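Local coordinates for protein putative O-methyltransferase (Klebsiella pneumoniae subsp. pneumoniae, PDB 3TFW) that probably transfers a methyl group from S-adenosylmethionine to an oxygen of its substrate, at residues S13-D16 / N17-K21; A56-V59 / R60-Q63; A111-D114 / Q115-L119; H151-R154 / W155-Y159. All coordinates share one frame; numbering follows the deposited sequence.

Interaction 1: S13-D16 / N17-K21; sequences SAVD and NYLIK
The carbonyl oxygen of Asp16 takes the amide of Ile20, with N to O at 2.8 Å and the N-H pointing almost straight at the acceptor (168°). It is one of four consecutive i to i+4 bonds between these residues, part of the ladder of the amino-terminal alpha-helix, residues 8-23; the others run from Asn17 N to Ser13 O, from Tyr18 N to Ala14 O and from Leu19 N to Val15 O. Ile20 also lays its side chain over the same oxygen: CG1 stands beside the backbone N (chi1 -70°), which leaves CG1 3.3 Å from Asp16 O and brings CD1 to 4.2 Å from the carboxylate carbon CG of Asp16. The carboxylate has its polar partners elsewhere. OD2 accepts the amide of Thr213, while OD1 is bonded to Gln209 NE2 of the second subunit, so one acidic group ties the helix both to the loop at Thr213 and to the second subunit. Val15 and Leu19, one turn apart, point the same way and touch through CG1 of Val15 and CD1 of Leu19 at 3.7 Å; this apolar strip packs on Gln209 and Ile194 of the second subunit. Tyr18 swings its ring away from the preceding turn, CG lying anti to the backbone N (chi1 175°), and its OH is hydrogen-bonded to Glu195 of the second subunit. On the exposed side, Asn17 folds back along the helix. Its amide carbon CG lies 3.1 Å from Ser13 O, yet ND2, at 3.2 Å from that oxygen, is too poorly angled to bond to it.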
loop_
_atom_site.group_PDB
_atom_site.type_symbol
_atom_site.label_atom_id
_atom_site.label_comp_id
_atom_site.label_asym_id
_atom_site.label_seq_id
_atom_site.Cartn_x
_atom_site.Cartn_y
_atom_site.Cartn_z
ATOM N N SER A 13 -8.480 9.922 13.702
ATOM C CA SER A 13 -9.505 10.588 12.893
ATOM C C SER A 13 -9.037 11.965 12.436
ATOM O O SER A 13 -9.147 12.299 11.259
ATOM C CB SER A 13 -10.836 10.683 13.651
ATOM O OG SER A 13 -11.363 9.393 13.917
ATOM N N ALA A 14 -8.491 12.756 13.363
ATOM C CA ALA A 14 -7.945 14.077 13.031
ATOM C C ALA A 14 -6.923 14.012 11.896
ATOM O O ALA A 14 -6.998 14.790 10.940
ATOM C CB ALA A 14 -7.321 14.737 14.272
ATOM N N VAL A 15 -5.977 13.081 12.011
ATOM C CA VAL A 15 -4.935 12.907 10.997
ATOM C C VAL A 15 -5.549 12.507 9.654
ATOM O O VAL A 15 -5.209 13.095 8.622
ATOM C CB VAL A 15 -3.844 11.901 11.450
ATOM C CG1 VAL A 15 -2.846 11.647 10.327
ATOM C CG2 VAL A 15 -3.114 12.436 12.676
ATOM N N ASP A 16 -6.461 11.532 9.678
ATOM C CA ASP A 16 -7.200 11.138 8.463
ATOM C C ASP A 16 -7.913 12.331 7.826
ATOM O O ASP A 16 -7.803 12.545 6.620
ATOM C CB ASP A 16 -8.187 9.993 8.744
ATOM C CG ASP A 16 -7.749 8.649 8.135
ATOM O OD1 ASP A 16 -6.550 8.453 7.807
ATOM O OD2 ASP A 16 -8.622 7.770 7.989
ATOM N N ASN A 17 -8.621 13.118 8.641
ATOM C CA ASN A 17 -9.319 14.309 8.147
ATOM C C ASN A 17 -8.390 15.280 7.434
ATOM O O ASN A 17 -8.708 15.750 6.346
ATOM C CB ASN A 17 -10.065 15.038 9.274
ATOM C CG ASN A 17 -11.184 14.206 9.876
ATOM O OD1 ASN A 17 -11.745 13.320 9.227
ATOM N ND2 ASN A 17 -11.516 14.493 11.136
ATOM N N TYR A 18 -7.246 15.577 8.053
ATOM C CA TYR A 18 -6.223 16.411 7.427
ATOM C C TYR A 18 -5.733 15.815 6.106
ATOM O O TYR A 18 -5.757 16.481 5.074
ATOM C CB TYR A 18 -5.039 16.623 8.375
ATOM C CG TYR A 18 -3.884 17.379 7.746
ATOM C CD1 TYR A 18 -3.998 18.732 7.434
ATOM C CD2 TYR A 18 -2.675 16.737 7.463
ATOM C CE1 TYR A 18 -2.941 19.430 6.854
ATOM C CE2 TYR A 18 -1.615 17.425 6.891
ATOM C CZ TYR A 18 -1.753 18.768 6.593
ATOM O OH TYR A 18 -0.706 19.452 6.025
ATOM N N LEU A 19 -5.287 14.563 6.154
ATOM C CA LEU A 19 -4.696 13.913 4.984
ATOM C C LEU A 19 -5.677 13.838 3.816
ATOM O O LEU A 19 -5.328 14.178 2.681
ATOM C CB LEU A 19 -4.166 12.521 5.348
ATOM C CG LEU A 19 -2.919 12.495 6.235
ATOM C CD1 LEU A 19 -2.601 11.092 6.685
ATOM C CD2 LEU A 19 -1.728 13.118 5.512
ATOM N N ILE A 20 -6.905 13.412 4.106
ATOM C CA ILE A 20 -7.937 13.257 3.072
ATOM C C ILE A 20 -8.337 14.596 2.431
ATOM O O ILE A 20 -8.399 14.704 1.208
ATOM C CB ILE A 20 -9.158 12.451 3.610
ATOM C CG1 ILE A 20 -8.748 10.983 3.818
ATOM C CG2 ILE A 20 -10.372 12.562 2.669
ATOM C CD1 ILE A 20 -9.630 10.212 4.757
ATOM N N LYS A 21 -8.578 15.622 3.250
ATOM C CA LYS A 21 -8.901 16.951 2.722
ATOM C C LYS A 21 -7.786 17.536 1.854
ATOM O O LYS A 21 -8.057 18.172 0.828
ATOM C CB LYS A 21 -9.246 17.930 3.847
ATOM C CG LYS A 21 -9.783 19.276 3.347
ATOM C CD LYS A 21 -11.119 19.114 2.595
ATOM C CE LYS A 21 -11.759 20.463 2.251
ATOM N NZ LYS A 21 -11.039 21.199 1.159
#

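Interaction 2: A56-V59 / R60-Q63; sequences ALLV and RLTQ
Thr62 and Leu58 meet through the carbonyl oxygen of Leu58, which accepts the amide of Thr62 at 3.0 Å from N to O. The hydroxyl folds back to the same place: with chi1 at 53°, OG1 sits 2.9 Å from Leu58 O and 3.2 Å from Val59 O, and its single proton could serve either oxygen. One residue earlier Leu61 N donates to Leu57 O at 2.8 Å, and one before that Arg60 N donates to Ala56 O. Leu58 and Leu61 cross obliquely, CD2 of the first 4.1 Å from CD1 of the second. The Arg60 chain, extended from CG to NE, reaches outward and leans back toward the preceding turn, where CD2 of Leu57 covers one face of its guanidinium. These residues form the last two turns of helix 49-62, which a Schellman motif closes: Gln63, with positive phi (49°), is the C-prime residue and Ala64 N turns back to Val59 O. Farther out, Leu58 and Thr62 pack on Leu165 of strand 165-169, and Val59 on Met81 of helix 76-82. Glu84 holds NE of Arg60 in a salt bridge, while Trp223 of the second subunit makes a cation-pi contact with the same guanidinium.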
loop_
_atom_site.group_PDB
_atom_site.type_symbol
_atom_site.label_atom_id
_atom_site.label_comp_id
_atom_site.label_asym_id
_atom_site.label_seq_id
_atom_site.Cartn_x
_atom_site.Cartn_y
_atom_site.Cartn_z
ATOM N N ALA A 56 -7.749 2.387 -6.075
ATOM C CA ALA A 56 -7.752 2.969 -7.405
ATOM C C ALA A 56 -6.331 3.021 -7.944
ATOM O O ALA A 56 -6.104 2.688 -9.100
ATOM C CB ALA A 56 -8.406 4.377 -7.401
ATOM N N LEU A 57 -5.367 3.385 -7.099
ATOM C CA LEU A 57 -3.962 3.407 -7.548
ATOM C C LEU A 57 -3.432 2.012 -7.868
ATOM O O LEU A 57 -2.680 1.847 -8.811
ATOM C CB LEU A 57 -3.044 4.155 -6.564
ATOM C CG LEU A 57 -3.338 5.660 -6.435
ATOM C CD1 LEU A 57 -2.233 6.383 -5.684
ATOM C CD2 LEU A 57 -3.562 6.310 -7.799
ATOM N N LEU A 58 -3.873 1.009 -7.115
ATOM C CA LEU A 58 -3.545 -0.385 -7.434
ATOM C C LEU A 58 -4.061 -0.826 -8.809
ATOM O O LEU A 58 -3.380 -1.569 -9.529
ATOM C CB LEU A 58 -4.041 -1.327 -6.333
ATOM C CG LEU A 58 -3.380 -1.105 -4.973
ATOM C CD1 LEU A 58 -3.892 -2.126 -3.984
ATOM C CD2 LEU A 58 -1.851 -1.189 -5.083
ATOM N N VAL A 59 -5.245 -0.356 -9.191
ATOM C CA VAL A 59 -5.756 -0.612 -10.543
ATOM C C VAL A 59 -4.822 0.005 -11.593
ATOM O O VAL A 59 -4.453 -0.652 -12.565
ATOM C CB VAL A 59 -7.212 -0.099 -10.727
ATOM C CG1 VAL A 59 -7.709 -0.379 -12.136
ATOM C CG2 VAL A 59 -8.138 -0.758 -9.703
ATOM N N ARG A 60 -4.426 1.256 -11.383
ATOM C CA ARG A 60 -3.487 1.915 -12.294
ATOM C C ARG A 60 -2.140 1.206 -12.373
ATOM O O ARG A 60 -1.581 1.069 -13.463
ATOM C CB ARG A 60 -3.267 3.375 -11.902
ATOM C CG ARG A 60 -4.495 4.226 -12.043
ATOM C CD ARG A 60 -4.135 5.683 -11.930
ATOM N NE ARG A 60 -5.345 6.471 -11.761
ATOM C CZ ARG A 60 -5.382 7.794 -11.698
ATOM N NH1 ARG A 60 -4.264 8.501 -11.795
ATOM N NH2 ARG A 60 -6.546 8.409 -11.541
ATOM N N LEU A 61 -1.629 0.766 -11.222
ATOM C CA LEU A 61 -0.318 0.105 -11.157
ATOM C C LEU A 61 -0.314 -1.256 -11.848
ATOM O O LEU A 61 0.675 -1.633 -12.488
ATOM C CB LEU A 61 0.148 -0.052 -9.707
ATOM C CG LEU A 61 0.614 1.210 -8.967
ATOM C CD1 LEU A 61 0.680 0.927 -7.482
ATOM C CD2 LEU A 61 1.979 1.672 -9.488
ATOM N N THR A 62 -1.410 -1.994 -11.713
ATOM C CA THR A 62 -1.528 -3.277 -12.379
ATOM C C THR A 62 -1.942 -3.133 -13.839
ATOM O O THR A 62 -1.921 -4.115 -14.577
ATOM C CB THR A 62 -2.521 -4.247 -11.672
ATOM O OG1 THR A 62 -3.800 -3.608 -11.489
ATOM C CG2 THR A 62 -1.963 -4.725 -10.337
ATOM N N GLN A 63 -2.318 -1.918 -14.247
ATOM C CA GLN A 63 -2.929 -1.681 -15.560
ATOM C C GLN A 63 -4.074 -2.682 -15.780
ATOM O O GLN A 63 -4.235 -3.244 -16.873
ATOM C CB GLN A 63 -1.888 -1.798 -16.689
ATOM C CG GLN A 63 -0.802 -0.720 -16.655
ATOM C CD GLN A 63 0.235 -0.892 -17.762
ATOM O OE1 GLN A 63 0.745 -1.993 -17.998
ATOM N NE2 GLN A 63 0.561 0.204 -18.432
#

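Interaction 3: A111-D114 / Q115-L119; sequences AGVD and QRVTL
Val113 O is the shared acceptor on which Val117 and Arg116 converge in the tight turn that leads from helix 98-110 into edge strand 117-121 of the Rossmann-like methyltransferase sheet. Val117 N approaches it at 3.1 Å, nearly in line with the C=O bond, though the hydrogen bond is bent, with an N-H...O angle of 141°. The amide of Arg116 makes a second, weak bond to the same oxygen. Gln115 N, too poorly angled for Val113 O, is instead served by a water, which accepts from it at 3.2 Å and donates weakly to Gly112 O, bridging Gly112 to Gln115. Gly112 itself, with positive phi, ends the preceding helix in a Schellman motif. The backbone of Arg116 is hydrogen-bonded to that of Leu91 of the neighbouring parallel strand 90-95. Apolar groups close the inner side: CG2 of Val113 lies 4.2 Å from CG2 of Val117, and both valines pack on Ala82 and Leu108. The Arg116 chain bends at chi3 (-83°), which carries its guanidinium back across Val113. One face of that group is covered, toward its rim, by CG1 of Val113, 4.0 Å from NH2.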
loop_
_atom_site.group_PDB
_atom_site.type_symbol
_atom_site.label_atom_id
_atom_site.label_comp_id
_atom_site.label_asym_id
_atom_site.label_seq_id
_atom_site.Cartn_x
_atom_site.Cartn_y
_atom_site.Cartn_z
ATOM N N ALA A 111 -23.173 6.028 -10.449
ATOM C CA ALA A 111 -21.774 6.360 -10.671
ATOM C C ALA A 111 -21.313 6.176 -12.112
ATOM O O ALA A 111 -20.172 6.496 -12.436
ATOM C CB ALA A 111 -20.880 5.553 -9.717
ATOM N N GLY A 112 -22.176 5.628 -12.964
ATOM C CA GLY A 112 -21.863 5.466 -14.387
ATOM C C GLY A 112 -20.843 4.381 -14.714
ATOM O O GLY A 112 -20.132 4.472 -15.715
ATOM N N VAL A 113 -20.781 3.351 -13.876
ATOM C CA VAL A 113 -19.832 2.247 -14.063
ATOM C C VAL A 113 -20.543 0.928 -14.333
ATOM O O VAL A 113 -19.919 -0.135 -14.365
ATOM C CB VAL A 113 -18.891 2.074 -12.843
ATOM C CG1 VAL A 113 -17.958 3.270 -12.716
ATOM C CG2 VAL A 113 -19.691 1.854 -11.548
ATOM N N ASP A 114 -21.848 0.994 -14.559
ATOM C CA ASP A 114 -22.632 -0.223 -14.647
ATOM C C ASP A 114 -22.431 -1.020 -15.937
ATOM O O ASP A 114 -22.857 -2.163 -16.018
ATOM C CB ASP A 114 -24.110 0.043 -14.340
ATOM C CG ASP A 114 -24.717 1.112 -15.220
ATOM O OD1 ASP A 114 -24.156 2.235 -15.318
ATOM O OD2 ASP A 114 -25.790 0.824 -15.793
ATOM N N GLN A 115 -21.770 -0.420 -16.929
ATOM C CA GLN A 115 -21.391 -1.135 -18.149
ATOM C C GLN A 115 -20.102 -1.951 -17.957
ATOM O O GLN A 115 -19.960 -3.029 -18.533
ATOM C CB GLN A 115 -21.275 -0.177 -19.352
ATOM C CG GLN A 115 -20.918 -0.866 -20.675
ATOM C CD GLN A 115 -21.056 0.032 -21.905
ATOM O OE1 GLN A 115 -20.713 1.226 -21.874
ATOM N NE2 GLN A 115 -21.543 -0.547 -23.003
ATOM N N ARG A 116 -19.188 -1.446 -17.132
ATOM C CA ARG A 116 -17.911 -2.120 -16.846
ATOM C C ARG A 116 -18.042 -3.204 -15.767
ATOM O O ARG A 116 -17.279 -4.185 -15.744
ATOM C CB ARG A 116 -16.871 -1.092 -16.414
ATOM C CG ARG A 116 -16.173 -0.422 -17.585
ATOM C CD ARG A 116 -15.372 0.759 -17.127
ATOM N NE ARG A 116 -16.215 1.942 -16.994
ATOM C CZ ARG A 116 -15.809 3.098 -16.486
ATOM N NH1 ARG A 116 -14.561 3.239 -16.051
ATOM N NH2 ARG A 116 -16.657 4.117 -16.422
ATOM N N VAL A 117 -19.008 -3.015 -14.877
ATOM C CA VAL A 117 -19.189 -3.904 -13.736
ATOM C C VAL A 117 -20.263 -4.939 -13.990
ATOM O O VAL A 117 -21.354 -4.615 -14.474
ATOM C CB VAL A 117 -19.512 -3.134 -12.437
ATOM C CG1 VAL A 117 -19.723 -4.106 -11.279
ATOM C CG2 VAL A 117 -18.392 -2.134 -12.116
ATOM N N THR A 118 -19.937 -6.186 -13.659
ATOM C CA THR A 118 -20.914 -7.258 -13.638
ATOM C C THR A 118 -21.119 -7.697 -12.187
ATOM O O THR A 118 -20.169 -8.114 -11.506
ATOM C CB THR A 118 -20.487 -8.451 -14.531
ATOM O OG1 THR A 118 -20.375 -8.014 -15.895
ATOM C CG2 THR A 118 -21.516 -9.581 -14.461
ATOM N N LEU A 119 -22.357 -7.560 -11.719
ATOM C CA LEU A 119 -22.712 -7.914 -10.355
ATOM C C LEU A 119 -23.438 -9.255 -10.365
ATOM O O LEU A 119 -24.522 -9.382 -10.945
ATOM C CB LEU A 119 -23.572 -6.805 -9.723
ATOM C CG LEU A 119 -24.243 -7.011 -8.354
ATOM C CD1 LEU A 119 -23.290 -7.598 -7.341
ATOM C CD2 LEU A 119 -24.817 -5.705 -7.829
HETATM O O HOH W 1 -21.609 2.666 -17.707
#

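Interaction 4: H151-R154 / W155-Y159; sequences HYLR and WALRY
Trp155 and His151 are joined first through the backbone, Trp155 N donating to His151 O at 3.1 Å. Three more i to i+4 bonds follow, from Ala156 N to Tyr152 O (2.8 Å), from Leu157 N to Leu153 O and from Arg158 N to Arg154 O, and Tyr159, the first residue to leave helical geometry, still donates its amide to Trp155 O. The indole comes close to the same carbonyl that its amide binds: CD1 of Trp155 is 3.3 Å from His151 O.

Among polar side chains, Arg154 reaches back to His151, and both terminal nitrogens bind one ring atom, NH1 at 3.2 Å and NH2 at 3.1 Å from ND1. ND1 lies in the guanidinium plane, whereas the two donors are tilted from the imidazole plane, NH1 more than NH2. This double grip is consistent with an ND1 that carries no proton. A bend at chi3 (72°) turns the guanidinium back toward the histidine and alongside the indole; the two planes are 57° apart, and NH2 is 4.2 Å from Trp155 NE1. The Tyr152 hydroxyl is hydrogen-bonded to Asp145.

Apolar contacts occupy other sides of the helix. Leu153 CG meets Leu157 CD1 at 4.3 Å, with Leu153 also packed on Phe193 and Met197 of helix 185-199. Tyr152 and Ala156 rest on Ile142 and Ile140 of strand 139-142. Trp155 packs on Leu125 and Glu129 of helix 124-129. Helix 149-158 is the connecting helix of a beta-alpha-beta crossover between parallel strands 139-142 and 165-169, the repeating unit of Rossmann-like methyltransferases.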
loop_
_atom_site.group_PDB
_atom_site.type_symbol
_atom_site.label_atom_id
_atom_site.label_comp_id
_atom_site.label_asym_id
_atom_site.label_seq_id
_atom_site.Cartn_x
_atom_site.Cartn_y
_atom_site.Cartn_z
ATOM N N HIS A 151 -10.911 -20.499 1.115
ATOM C CA HIS A 151 -11.545 -20.940 -0.134
ATOM C C HIS A 151 -11.464 -19.872 -1.220
ATOM O O HIS A 151 -11.225 -20.174 -2.394
ATOM C CB HIS A 151 -13.014 -21.326 0.108
ATOM C CG HIS A 151 -13.188 -22.463 1.067
ATOM N ND1 HIS A 151 -12.813 -23.752 0.766
ATOM C CD2 HIS A 151 -13.713 -22.504 2.315
ATOM C CE1 HIS A 151 -13.090 -24.540 1.791
ATOM N NE2 HIS A 151 -13.633 -23.807 2.746
ATOM N N TYR A 152 -11.680 -18.621 -0.821
ATOM C CA TYR A 152 -11.554 -17.499 -1.738
ATOM C C TYR A 152 -10.133 -17.384 -2.286
ATOM O O TYR A 152 -9.947 -17.136 -3.476
ATOM C CB TYR A 152 -12.004 -16.196 -1.072
ATOM C CG TYR A 152 -13.460 -16.224 -0.673
ATOM C CD1 TYR A 152 -14.412 -16.820 -1.499
ATOM C CD2 TYR A 152 -13.883 -15.692 0.547
ATOM C CE1 TYR A 152 -15.748 -16.883 -1.137
ATOM C CE2 TYR A 152 -15.236 -15.736 0.917
ATOM C CZ TYR A 152 -16.150 -16.336 0.065
ATOM O OH TYR A 152 -17.477 -16.385 0.401
ATOM N N LEU A 153 -9.136 -17.614 -1.432
ATOM C CA LEU A 153 -7.739 -17.584 -1.877
ATOM C C LEU A 153 -7.433 -18.670 -2.916
ATOM O O LEU A 153 -6.716 -18.426 -3.893
ATOM C CB LEU A 153 -6.771 -17.689 -0.685
ATOM C CG LEU A 153 -5.267 -17.468 -0.969
ATOM C CD1 LEU A 153 -4.978 -16.192 -1.792
ATOM C CD2 LEU A 153 -4.487 -17.424 0.339
ATOM N N ARG A 154 -7.975 -19.867 -2.697
ATOM C CA ARG A 154 -7.794 -20.968 -3.647
ATOM C C ARG A 154 -8.343 -20.605 -5.032
ATOM O O ARG A 154 -7.650 -20.776 -6.037
ATOM C CB ARG A 154 -8.432 -22.258 -3.117
ATOM C CG ARG A 154 -8.377 -23.421 -4.112
ATOM C CD ARG A 154 -8.935 -24.714 -3.514
ATOM N NE ARG A 154 -10.385 -24.674 -3.376
ATOM C CZ ARG A 154 -11.006 -24.499 -2.217
ATOM N NH1 ARG A 154 -10.300 -24.362 -1.101
ATOM N NH2 ARG A 154 -12.326 -24.462 -2.166
ATOM N N TRP A 155 -9.568 -20.081 -5.070
ATOM C CA TRP A 155 -10.181 -19.612 -6.322
ATOM C C TRP A 155 -9.433 -18.421 -6.932
ATOM O O TRP A 155 -9.281 -18.335 -8.158
ATOM C CB TRP A 155 -11.663 -19.278 -6.102
ATOM C CG TRP A 155 -12.508 -20.498 -6.049
ATOM C CD1 TRP A 155 -13.174 -21.000 -4.960
ATOM C CD2 TRP A 155 -12.772 -21.393 -7.131
ATOM N NE1 TRP A 155 -13.844 -22.152 -5.307
ATOM C CE2 TRP A 155 -13.613 -22.419 -6.631
ATOM C CE3 TRP A 155 -12.387 -21.427 -8.477
ATOM C CZ2 TRP A 155 -14.076 -23.472 -7.432
ATOM C CZ3 TRP A 155 -12.844 -22.476 -9.279
ATOM C CH2 TRP A 155 -13.685 -23.486 -8.750
ATOM N N ALA A 156 -8.953 -17.514 -6.080
ATOM C CA ALA A 156 -8.156 -16.361 -6.540
ATOM C C ALA A 156 -6.922 -16.871 -7.284
ATOM O O ALA A 156 -6.597 -16.388 -8.369
ATOM C CB ALA A 156 -7.723 -15.450 -5.347
ATOM N N LEU A 157 -6.269 -17.880 -6.713
ATOM C CA LEU A 157 -5.054 -18.427 -7.316
ATOM C C LEU A 157 -5.356 -19.108 -8.645
ATOM O O LEU A 157 -4.592 -18.983 -9.601
ATOM C CB LEU A 157 -4.333 -19.370 -6.348
ATOM C CG LEU A 157 -3.423 -18.676 -5.335
ATOM C CD1 LEU A 157 -3.186 -19.577 -4.106
ATOM C CD2 LEU A 157 -2.097 -18.224 -5.964
ATOM N N ARG A 158 -6.480 -19.814 -8.694
ATOM C CA ARG A 158 -6.927 -20.462 -9.915
ATOM C C ARG A 158 -7.120 -19.446 -11.042
ATOM O O ARG A 158 -6.752 -19.716 -12.181
ATOM C CB ARG A 158 -8.203 -21.264 -9.659
ATOM C CG ARG A 158 -9.027 -21.630 -10.912
ATOM C CD ARG A 158 -8.318 -22.652 -11.815
ATOM N NE ARG A 158 -9.152 -23.022 -12.965
ATOM C CZ ARG A 158 -9.231 -22.337 -14.108
ATOM N NH1 ARG A 158 -8.529 -21.221 -14.287
ATOM N NH2 ARG A 158 -10.032 -22.766 -15.077
ATOM N N TYR A 159 -7.665 -18.277 -10.721
ATOM C CA TYR A 159 -7.920 -17.253 -11.729
ATOM C C TYR A 159 -6.929 -16.094 -11.685
ATOM O O TYR A 159 -7.316 -14.929 -11.831
ATOM C CB TYR A 159 -9.384 -16.786 -11.662
ATOM C CG TYR A 159 -10.346 -17.903 -12.066
ATOM C CD1 TYR A 159 -10.467 -18.298 -13.402
ATOM C CD2 TYR A 159 -11.112 -18.568 -11.115
ATOM C CE1 TYR A 159 -11.333 -19.325 -13.780
ATOM C CE2 TYR A 159 -11.981 -19.601 -11.484
ATOM C CZ TYR A 159 -12.082 -19.969 -12.818
ATOM O OH TYR A 159 -12.931 -20.990 -13.191
#

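Overall arrangement
Interactions 1, 2 and 4 are successive turns of single helices, whereas interaction 3 is a turn between a helix and a strand, where bonds are bent and a water serves one amide. Interaction 2 is the most buried, lying between the central sheet and the dimer interface; interaction 1, on the amino-terminal helix, also meets the second subunit, but about 23 Å away between centres. No other chain of the assembly touches interactions 3 and 4. Interactions 2 and 3 both pack on helix 76-82 while their nearest atoms stay about 9 Å apart. Arginine changes role with place: Arg60 is bound to glutamate and a tryptophan of the second subunit, Arg116 lies over valine, and Arg154 binds histidine.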